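Local coordinates for protein CT263 (Chlamydia trachomatis, PDB 4QAS) that probably hydrolyses nucleosides as an MTAN-type nucleosidase, with a likely role in the futalosine pathway of menaquinone synthesis, at residues A[57-62]-A[144-149]; A[83-86]-A[90-93]; A[96-101]-A[105-110]; A[127-132]-A[138-143]. The protein carries 1 engineered substitution. All coordinates share one frame; numbering follows the deposited sequence.

Contact 1 of 4, residues A[57-62]-A[144-149]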
# COMPACT_ATOMS: atom_id res chain seq x y z
N GLY A 57 -10.68 4.29 25.32
CA GLY A 57 -11.39 3.15 24.78
C GLY A 57 -12.16 2.42 25.87
O GLY A 57 -11.83 2.49 27.06
N VAL A 58 -13.22 1.73 25.45
CA VAL A 58 -14.09 1.00 26.37
C VAL A 58 -14.09 -0.47 25.96
O VAL A 58 -13.83 -0.82 24.81
CB VAL A 58 -15.53 1.56 26.42
CG1 VAL A 58 -15.53 2.99 26.95
CG2 VAL A 58 -16.21 1.47 25.05
N VAL A 59 -14.39 -1.33 26.94
CA VAL A 59 -14.32 -2.77 26.70
C VAL A 59 -15.27 -3.18 25.59
O VAL A 59 -14.97 -4.08 24.80
CB VAL A 59 -14.59 -3.57 27.99
CG1 VAL A 59 -16.02 -3.31 28.53
CG2 VAL A 59 -14.38 -5.06 27.72
N GLN A 60 -16.43 -2.52 25.50
CA GLN A 60 -17.40 -2.87 24.47
C GLN A 60 -16.94 -2.52 23.06
O GLN A 60 -17.69 -2.78 22.10
CB GLN A 60 -18.75 -2.24 24.80
CG GLN A 60 -19.36 -2.84 26.07
CD GLN A 60 -20.74 -2.31 26.37
OE1 GLN A 60 -20.94 -1.62 27.38
NE2 GLN A 60 -21.71 -2.63 25.51
N ALA A 61 -15.75 -1.96 22.88
CA ALA A 61 -15.21 -1.78 21.54
C ALA A 61 -14.95 -3.12 20.86
O ALA A 61 -14.95 -3.20 19.63
CB ALA A 61 -13.91 -0.99 21.60
N LEU A 62 -14.69 -4.17 21.64
CA LEU A 62 -14.39 -5.51 21.13
C LEU A 62 -15.04 -6.57 22.00
O LEU A 62 -14.52 -7.68 22.15
CB LEU A 62 -12.88 -5.78 21.09
CG LEU A 62 -12.08 -5.51 19.83
CD1 LEU A 62 -10.67 -6.04 20.06
CD2 LEU A 62 -12.67 -6.12 18.58
N GLY A 144 -2.83 -3.68 22.96
CA GLY A 144 -2.45 -4.96 22.39
C GLY A 144 -2.90 -6.16 23.19
O GLY A 144 -3.44 -7.12 22.64
N PHE A 145 -2.68 -6.15 24.51
CA PHE A 145 -3.07 -7.33 25.27
C PHE A 145 -4.59 -7.53 25.22
O PHE A 145 -5.07 -8.64 25.02
CB PHE A 145 -2.62 -7.28 26.73
CG PHE A 145 -2.96 -8.55 27.44
CD1 PHE A 145 -4.20 -8.71 28.02
CD2 PHE A 145 -2.08 -9.62 27.47
CE1 PHE A 145 -4.54 -9.88 28.61
CE2 PHE A 145 -2.40 -10.79 28.08
CZ PHE A 145 -3.65 -10.93 28.67
N PHE A 146 -5.35 -6.44 25.43
CA PHE A 146 -6.80 -6.51 25.34
C PHE A 146 -7.24 -7.18 24.05
O PHE A 146 -8.10 -8.06 24.07
CB PHE A 146 -7.37 -5.09 25.44
CG PHE A 146 -8.83 -5.00 25.13
CD1 PHE A 146 -9.74 -5.63 25.95
CD2 PHE A 146 -9.30 -4.30 24.02
CE1 PHE A 146 -11.10 -5.58 25.70
CE2 PHE A 146 -10.67 -4.24 23.76
CZ PHE A 146 -11.57 -4.89 24.61
N ILE A 147 -6.63 -6.80 22.92
CA ILE A 147 -7.06 -7.34 21.64
C ILE A 147 -6.70 -8.82 21.54
O ILE A 147 -7.51 -9.63 21.09
CB ILE A 147 -6.43 -6.53 20.50
CG1 ILE A 147 -6.96 -5.09 20.53
CG2 ILE A 147 -6.73 -7.19 19.15
CD1 ILE A 147 -6.17 -4.11 19.68
N ALA A 148 -5.46 -9.18 21.92
CA ALA A 148 -5.06 -10.58 21.85
C ALA A 148 -5.95 -11.45 22.72
O ALA A 148 -6.29 -12.59 22.36
CB ALA A 148 -3.61 -10.75 22.29
N LYS A 149 -6.31 -10.97 23.91
CA LYS A 149 -7.16 -11.76 24.79
C LYS A 149 -8.56 -11.91 24.20
O LYS A 149 -9.14 -13.00 24.26
CB LYS A 149 -7.21 -11.12 26.17
CG LYS A 149 -8.09 -11.86 27.17
CD LYS A 149 -7.54 -13.26 27.45
CE LYS A 149 -8.31 -13.97 28.56
NZ LYS A 149 -9.75 -14.12 28.24

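Contact 2 of 4, residues A[83-86]-A[90-93]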
# COMPACT_ATOMS: atom_id res chain seq x y z
N PRO A 83 16.52 2.24 24.70
CA PRO A 83 17.15 3.07 23.66
C PRO A 83 17.70 2.30 22.48
O PRO A 83 17.98 2.93 21.45
CB PRO A 83 18.26 3.78 24.43
CG PRO A 83 18.62 2.82 25.54
CD PRO A 83 17.29 2.26 25.96
N ASN A 84 17.87 0.99 22.58
CA ASN A 84 18.37 0.24 21.43
C ASN A 84 17.30 -0.05 20.38
O ASN A 84 17.60 -0.71 19.38
CB ASN A 84 19.09 -1.03 21.86
CG ASN A 84 18.16 -2.08 22.41
OD1 ASN A 84 16.96 -2.08 22.17
ND2 ASN A 84 18.74 -3.03 23.16
N ILE A 85 16.07 0.40 20.60
CA ILE A 85 15.01 0.31 19.59
C ILE A 85 15.00 1.64 18.83
O ILE A 85 14.67 2.67 19.43
CB ILE A 85 13.66 0.08 20.27
CG1 ILE A 85 13.65 -1.28 20.97
CG2 ILE A 85 12.50 0.18 19.27
CD1 ILE A 85 12.48 -1.50 21.91
N PRO A 86 15.34 1.66 17.54
CA PRO A 86 15.23 2.90 16.79
C PRO A 86 13.77 3.25 16.58
O PRO A 86 12.90 2.37 16.62
CB PRO A 86 15.91 2.58 15.46
CG PRO A 86 15.65 1.13 15.29
CD PRO A 86 15.69 0.52 16.67
N THR A 90 9.22 -0.93 12.19
CA THR A 90 8.07 -1.80 12.30
C THR A 90 8.51 -3.17 12.80
O THR A 90 9.44 -3.76 12.25
CB THR A 90 7.42 -1.92 10.93
OG1 THR A 90 7.25 -0.60 10.40
CG2 THR A 90 6.11 -2.66 11.05
N TYR A 91 7.85 -3.65 13.84
CA TYR A 91 8.11 -4.96 14.42
C TYR A 91 6.84 -5.78 14.39
O TYR A 91 5.73 -5.25 14.34
CB TYR A 91 8.53 -4.81 15.88
CG TYR A 91 9.83 -4.13 16.09
CD1 TYR A 91 9.93 -2.75 16.22
CD2 TYR A 91 11.01 -4.87 16.21
CE1 TYR A 91 11.13 -2.13 16.44
CE2 TYR A 91 12.22 -4.25 16.44
CZ TYR A 91 12.29 -2.88 16.55
OH TYR A 91 13.48 -2.21 16.79
N THR A 92 7.05 -7.09 14.43
CA THR A 92 5.99 -8.02 14.77
C THR A 92 6.20 -8.52 16.19
O THR A 92 7.33 -8.62 16.65
CB THR A 92 5.88 -9.17 13.76
OG1 THR A 92 4.67 -9.90 14.04
CG2 THR A 92 7.08 -10.07 13.75
N ILE A 93 5.12 -8.80 16.88
CA ILE A 93 5.16 -9.13 18.31
C ILE A 93 5.12 -10.63 18.53
O ILE A 93 4.33 -11.36 17.90
CB ILE A 93 4.00 -8.42 19.02
CG1 ILE A 93 4.06 -6.92 18.75
CG2 ILE A 93 3.98 -8.75 20.49
CD1 ILE A 93 5.40 -6.24 19.12

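Contact 3 of 4, residues A[96-101]-A[105-110]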
# COMPACT_ATOMS: atom_id res chain seq x y z
N VAL A 96 2.69 -10.54 24.22
CA VAL A 96 2.21 -9.29 24.78
C VAL A 96 1.85 -9.53 26.24
O VAL A 96 1.19 -10.53 26.57
CB VAL A 96 1.04 -8.73 23.96
CG1 VAL A 96 -0.11 -9.73 23.85
CG2 VAL A 96 0.61 -7.40 24.52
N LYS A 97 2.28 -8.63 27.10
CA LYS A 97 2.02 -8.69 28.53
C LYS A 97 1.15 -7.49 28.89
O LYS A 97 1.48 -6.37 28.51
CB LYS A 97 3.32 -8.50 29.33
CG LYS A 97 4.35 -9.61 29.28
CD LYS A 97 5.49 -9.32 30.27
CE LYS A 97 6.22 -8.01 29.95
NZ LYS A 97 7.36 -7.71 30.86
N GLU A 98 0.08 -7.71 29.64
CA GLU A 98 -0.59 -6.61 30.33
C GLU A 98 0.09 -6.46 31.68
O GLU A 98 0.30 -7.45 32.39
CB GLU A 98 -2.08 -6.88 30.53
CG GLU A 98 -2.85 -5.73 31.20
CD GLU A 98 -3.13 -4.54 30.27
OE1 GLU A 98 -3.39 -4.77 29.07
OE2 GLU A 98 -3.09 -3.38 30.73
N LEU A 99 0.40 -5.23 32.05
CA LEU A 99 1.01 -4.97 33.34
C LEU A 99 0.14 -3.97 34.09
O LEU A 99 -0.24 -2.93 33.54
CB LEU A 99 2.41 -4.40 33.14
CG LEU A 99 3.15 -3.94 34.37
CD1 LEU A 99 3.44 -5.07 35.32
CD2 LEU A 99 4.47 -3.27 33.96
N THR A 100 -0.13 -4.27 35.37
CA THR A 100 -0.83 -3.41 36.31
C THR A 100 0.20 -2.81 37.27
O THR A 100 0.66 -3.50 38.19
CB THR A 100 -1.89 -4.19 37.09
OG1 THR A 100 -2.85 -4.70 36.15
CG2 THR A 100 -2.59 -3.31 38.12
N PRO A 101 0.59 -1.54 37.12
CA PRO A 101 1.72 -1.03 37.92
C PRO A 101 1.45 -1.00 39.41
O PRO A 101 2.39 -1.15 40.20
CB PRO A 101 1.94 0.37 37.34
CG PRO A 101 1.44 0.29 35.93
CD PRO A 101 0.24 -0.62 36.02
N VAL A 105 1.08 -7.10 39.05
CA VAL A 105 0.54 -8.33 38.48
C VAL A 105 0.52 -8.21 36.97
O VAL A 105 0.22 -7.16 36.39
CB VAL A 105 -0.85 -8.63 39.07
CG1 VAL A 105 -1.45 -9.87 38.42
CG2 VAL A 105 -0.75 -8.81 40.55
N GLU A 106 0.89 -9.31 36.32
CA GLU A 106 0.98 -9.38 34.87
C GLU A 106 0.19 -10.57 34.36
O GLU A 106 -0.02 -11.57 35.06
CB GLU A 106 2.44 -9.58 34.39
CG GLU A 106 3.45 -8.56 34.85
CD GLU A 106 4.83 -8.80 34.25
OE1 GLU A 106 5.05 -9.88 33.67
OE2 GLU A 106 5.70 -7.91 34.36
N GLU A 107 -0.25 -10.45 33.12
CA GLU A 107 -0.70 -11.58 32.33
C GLU A 107 0.07 -11.50 31.02
O GLU A 107 0.63 -10.45 30.69
CB GLU A 107 -2.22 -11.54 32.12
CG GLU A 107 -2.78 -10.18 31.74
CD GLU A 107 -4.31 -10.17 31.72
OE1 GLU A 107 -4.92 -11.25 31.77
OE2 GLU A 107 -4.89 -9.06 31.66
N GLU A 108 0.14 -12.60 30.30
CA GLU A 108 0.93 -12.62 29.08
C GLU A 108 0.37 -13.64 28.13
O GLU A 108 -0.03 -14.74 28.55
CB GLU A 108 2.41 -12.93 29.38
CG GLU A 108 3.33 -12.76 28.17
CD GLU A 108 4.79 -13.06 28.49
OE1 GLU A 108 5.62 -13.10 27.55
OE2 GLU A 108 5.11 -13.28 29.68
N LEU A 109 0.31 -13.29 26.84
CA LEU A 109 -0.13 -14.18 25.79
C LEU A 109 0.82 -14.13 24.62
O LEU A 109 1.28 -13.06 24.21
CB LEU A 109 -1.51 -13.80 25.30
CG LEU A 109 -2.68 -14.12 26.22
CD1 LEU A 109 -3.93 -13.48 25.62
CD2 LEU A 109 -2.86 -15.60 26.44
N GLU A 110 1.07 -15.29 24.04
CA GLU A 110 1.79 -15.36 22.78
C GLU A 110 0.90 -14.83 21.66
O GLU A 110 -0.33 -14.98 21.67
CB GLU A 110 2.18 -16.80 22.47
CG GLU A 110 3.35 -16.92 21.51
CD GLU A 110 4.68 -16.55 22.16
OE1 GLU A 110 5.70 -16.46 21.43
OE2 GLU A 110 4.73 -16.41 23.39

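Contact 4 of 4, residues A[127-132]-A[138-143]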
# COMPACT_ATOMS: atom_id res chain seq x y z
N SER A 127 -2.19 3.54 31.18
CA SER A 127 -1.64 4.88 31.09
C SER A 127 -0.34 4.86 30.30
O SER A 127 0.50 3.98 30.51
CB SER A 127 -1.35 5.42 32.50
OG SER A 127 -2.53 5.48 33.26
N PRO A 128 -0.11 5.80 29.39
CA PRO A 128 1.12 5.75 28.60
C PRO A 128 2.34 5.97 29.48
O PRO A 128 2.32 6.79 30.41
CB PRO A 128 0.96 6.90 27.59
CG PRO A 128 -0.47 7.33 27.70
CD PRO A 128 -0.90 7.01 29.08
N TYR A 129 3.37 5.19 29.20
CA TYR A 129 4.63 5.29 29.92
C TYR A 129 5.36 6.55 29.49
O TYR A 129 5.73 6.70 28.33
CB TYR A 129 5.51 4.07 29.61
CG TYR A 129 5.47 2.99 30.66
CD1 TYR A 129 6.19 3.12 31.84
CD2 TYR A 129 4.75 1.84 30.48
CE1 TYR A 129 6.17 2.14 32.80
CE2 TYR A 129 4.72 0.85 31.42
CZ TYR A 129 5.43 1.00 32.59
OH TYR A 129 5.39 -0.00 33.53
N ARG A 130 5.54 7.45 30.44
CA ARG A 130 6.50 8.54 30.34
C ARG A 130 7.58 8.38 31.40
O ARG A 130 8.25 9.35 31.76
CB ARG A 130 5.78 9.88 30.43
CG ARG A 130 4.76 10.09 29.33
CD ARG A 130 4.10 11.45 29.42
NE ARG A 130 3.15 11.66 28.34
CZ ARG A 130 2.40 12.75 28.20
NH1 ARG A 130 2.49 13.73 29.08
NH2 ARG A 130 1.56 12.85 27.18
N ASP A 131 7.76 7.16 31.89
CA ASP A 131 8.58 6.84 33.05
C ASP A 131 10.07 6.81 32.75
O ASP A 131 10.86 6.53 33.66
CB ASP A 131 8.21 5.44 33.54
CG ASP A 131 7.56 5.43 34.89
OD1 ASP A 131 6.59 6.19 35.08
OD2 ASP A 131 8.01 4.66 35.76
N GLY A 132 10.46 7.07 31.52
CA GLY A 132 11.81 6.80 31.11
C GLY A 132 11.99 5.38 30.60
O GLY A 132 11.06 4.70 30.16
N GLN A 138 10.42 -3.47 26.14
CA GLN A 138 10.82 -3.18 24.78
C GLN A 138 9.82 -2.17 24.24
O GLN A 138 9.99 -0.96 24.40
CB GLN A 138 10.93 -4.47 23.93
CG GLN A 138 12.14 -5.33 24.32
CD GLN A 138 12.27 -6.65 23.57
OE1 GLN A 138 11.63 -6.90 22.55
NE2 GLN A 138 13.14 -7.51 24.08
N LEU A 139 8.79 -2.63 23.55
CA LEU A 139 7.72 -1.78 23.06
C LEU A 139 6.57 -1.73 24.06
O LEU A 139 6.28 -2.71 24.75
CB LEU A 139 7.21 -2.30 21.71
CG LEU A 139 8.26 -2.31 20.60
CD1 LEU A 139 7.66 -2.96 19.36
CD2 LEU A 139 8.68 -0.87 20.30
N VAL A 140 5.90 -0.59 24.12
CA VAL A 140 4.84 -0.35 25.09
C VAL A 140 3.67 0.31 24.38
O VAL A 140 3.84 1.34 23.72
CB VAL A 140 5.30 0.54 26.25
CG1 VAL A 140 4.15 0.73 27.24
CG2 VAL A 140 6.53 -0.05 26.91
N ASP A 141 2.48 -0.26 24.51
CA ASP A 141 1.29 0.31 23.90
C ASP A 141 0.20 0.32 24.97
O ASP A 141 0.44 0.14 26.16
CB ASP A 141 0.86 -0.43 22.63
CG ASP A 141 0.17 -1.76 22.92
OD1 ASP A 141 0.30 -2.30 24.05
OD2 ASP A 141 -0.52 -2.30 22.00
N MET A 142 -1.05 0.49 24.53
CA MET A 142 -2.19 0.41 25.42
C MET A 142 -3.11 -0.77 25.15
O MET A 142 -3.58 -1.40 26.10
CB MET A 142 -3.00 1.71 25.33
CG MET A 142 -2.22 2.94 25.81
SD MET A 142 -3.08 4.51 25.61
CE MET A 142 -4.67 4.12 26.35
N GLU A 143 -3.41 -1.09 23.89
CA GLU A 143 -4.51 -1.98 23.56
C GLU A 143 -4.11 -3.39 23.15
O GLU A 143 -5.00 -4.24 23.03
CB GLU A 143 -5.35 -1.37 22.41
CG GLU A 143 -5.99 -0.04 22.74
CD GLU A 143 -6.99 -0.12 23.88
OE1 GLU A 143 -7.42 -1.24 24.22
OE2 GLU A 143 -7.34 0.94 24.45

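Contact 1 of 4, residues A[57-62]-A[144-149]
The ring of Phe146 is the bump in this contact, and the hollow that takes it lies between Val59 and Leu62, on one side of the short 3-10 turn 59-61. The ring enters with its far end leading. CZ comes to 3.5 Å from Val59 O, which lies at the ring edge and near the ring plane; the ring carbon only packs against this oxygen, whose hydrogen bond comes from Leu62 N within its own turn. Two apolar walls flank the tip. On one, Val59 CG2 stands 3.9 Å from Phe146 CE1, the two side chains crossing at about a right angle; on the other, Leu62 CB meets Phe146 CE2 at 3.8 Å, at an oblique angle to the ring. With CG anti to the backbone N (chi1 170°), the Phe146 ring extends from the helix toward the loop. In the alpha/beta fold of nucleoside phosphorylases and nucleosidases, to which this chain belongs, helix 144-153 packs on the central sheet, and here the loop between strands 43-49 and 71-80 comes up against the helix's flank. A second, smaller bump points the other way: Leu62 CD1 reaches past the ring to Ile147 CG1, 3.9 Å away. Leu50 and Trp72 touch both Leu62 and Ile147, carrying the apolar patch down to the sheet. The backbone O of Leu62 is hydrogen-bonded to NE2 of Gln150, just past Lys149.

Contact 2 of 4, residues A[83-86]-A[90-93]
The connection from strand 71-80 to strand 90-99, two members of the central mixed sheet of a nucleoside-phosphorylase-type fold, doubles back so that Ile85 and Pro86 meet the side chain of Tyr91. The backbones stay well apart, with 10.1 Å between the CA atoms of Ile85 and Tyr91, and the tyrosine side chain crosses most of that gap. Its phenol end does the touching. The hydroxyl oxygen lies 3.6 Å from Ile85 CG2 and 3.5 Å from Pro86 CD, tucked against two carbons of the loop. Ile85 also leans on the ring itself: CG2 is 3.9 Å from Tyr91 CE1 and approaches obliquely. This methyl stands anti to the backbone N of Ile85, while CG1 lies beside that nitrogen, anti to the carbonyl carbon (chi1 -65°). Pro86 contributes through CD, the ring carbon bonded to its own nitrogen, so the touch falls close to the Ile85-Pro86 peptide. The loop itself is tied down on strand 158-167, where the backbone O of Ile85 is hydrogen-bonded to Tyr167 OH and that of Pro86 to Ser164 OG. Tyr91 in turn pairs through its backbone with Lys162 of the same strand, and its side chain touches Ala120 of strand 119-124, the other direct neighbour. Leu139, from strand 139-141, touches both Ile85 and Tyr91, so the contact is packed against three other strands of the sheet.

Contact 3 of 4, residues A[96-101]-A[105-110]
Two carboxylates, those of Glu98 and Glu107, hang side by side from one face of a beta hairpin, pointing the same way with their planes 77° apart; it is the stems that touch, Glu98 CB lying 3.6 Å from Glu107 CG, though Glu107 is poorly ordered. On the other face the carboxylate of Glu106 crosses the lysine chain at a slant, OE1 being 3.5 Å from Lys97 CD. Lys97 bends at chi3 (-61°), which swings NZ to Glu106 OE2 in a long salt bridge of 3.9 Å. Nearer its backbone, Lys97 CG packs on Glu108 CG at 3.5 Å, while Glu108 OE1 is hydrogen-bonded to Ser95 OG. Leu99 adds a methyl, CD1, against Glu106 CG at 3.5 Å.

The antiparallel strands 96-99 and 106-110 pair Val96 with Leu109 and Glu98 with Glu107 as hydrogen-bonded pairs, and Thr100 N still reaches Val105 O beyond them. Helix 144-153 covers the Val96 and Glu98 face through Phe145. The two middle bonds differ: Glu107 N approaches Glu98 O in the carbonyl plane, whereas Glu98 N sits 36° above the plane of the Glu107 carbonyl, 3.0 Å from its O.

Contact 4 of 4, residues A[127-132]-A[138-143]
Segments 127-132 and 138-143 run past each other without pairing as strands, their closest CA atoms being Pro128 and Met142 at 7.0 Å, with Tyr129 and Val140 next at 7.4 Å. The first lies in the loop between strands 119-124 and 139-141, the second carries strand 139-141 itself; these two strands lie parallel as neighbours in the sheet of this nucleoside-phosphorylase-type fold. Side chains bridge the gap. Val140 presents a methyl, CG1, to the edge of the Tyr129 ring, near its plane and 3.5 Å from CD2, with the two side chains at about a right angle. That methyl reaches the ring because it stands anti to the backbone N of Val140 (chi1 -179°). The ring of His134 also meets the tyrosine, with planes at about 70°. Further along, Pro128 CG and Met142 SD make a looser touch, a tentative one because the methionine has a second conformer.

The sequence at Met142 and Glu143 resembles the Met-Glu motif that contacts the ribose in related nucleosidases, so these two residues probably lie near that part of the pocket, consistent with this contact lying near the substrate site. Asp141 points away from the loop 127-132. Its OD1 is hydrogen-bonded to Ser124 OG, and OD2 forms a salt bridge with Lys162 NZ while making a weak hydrogen bond to Gly144 N at the start of helix 144-153.

The four contacts show how one mixed sheet gathers its loops and helix. Contacts 2 and 3 draw on the two ends of strand 90-99, their centres 19 Å apart. Contact 4 touches both: Leu139 CD1 is 3.9 Å from Tyr91 CD1, and Tyr129 OH lies 3.4 Å from Leu99 CD2. Contact 1 packs on the hairpin of contact 3 through its helix, where Lys149 CA meets Leu109 CD1 at 3.8 Å, yet stands about 23 Å, centre to centre, from contact 2 across the chain's middle. Residues 138-149 run from contact 4 straight into contact 1, probably passing close to the nucleoside pocket on the way.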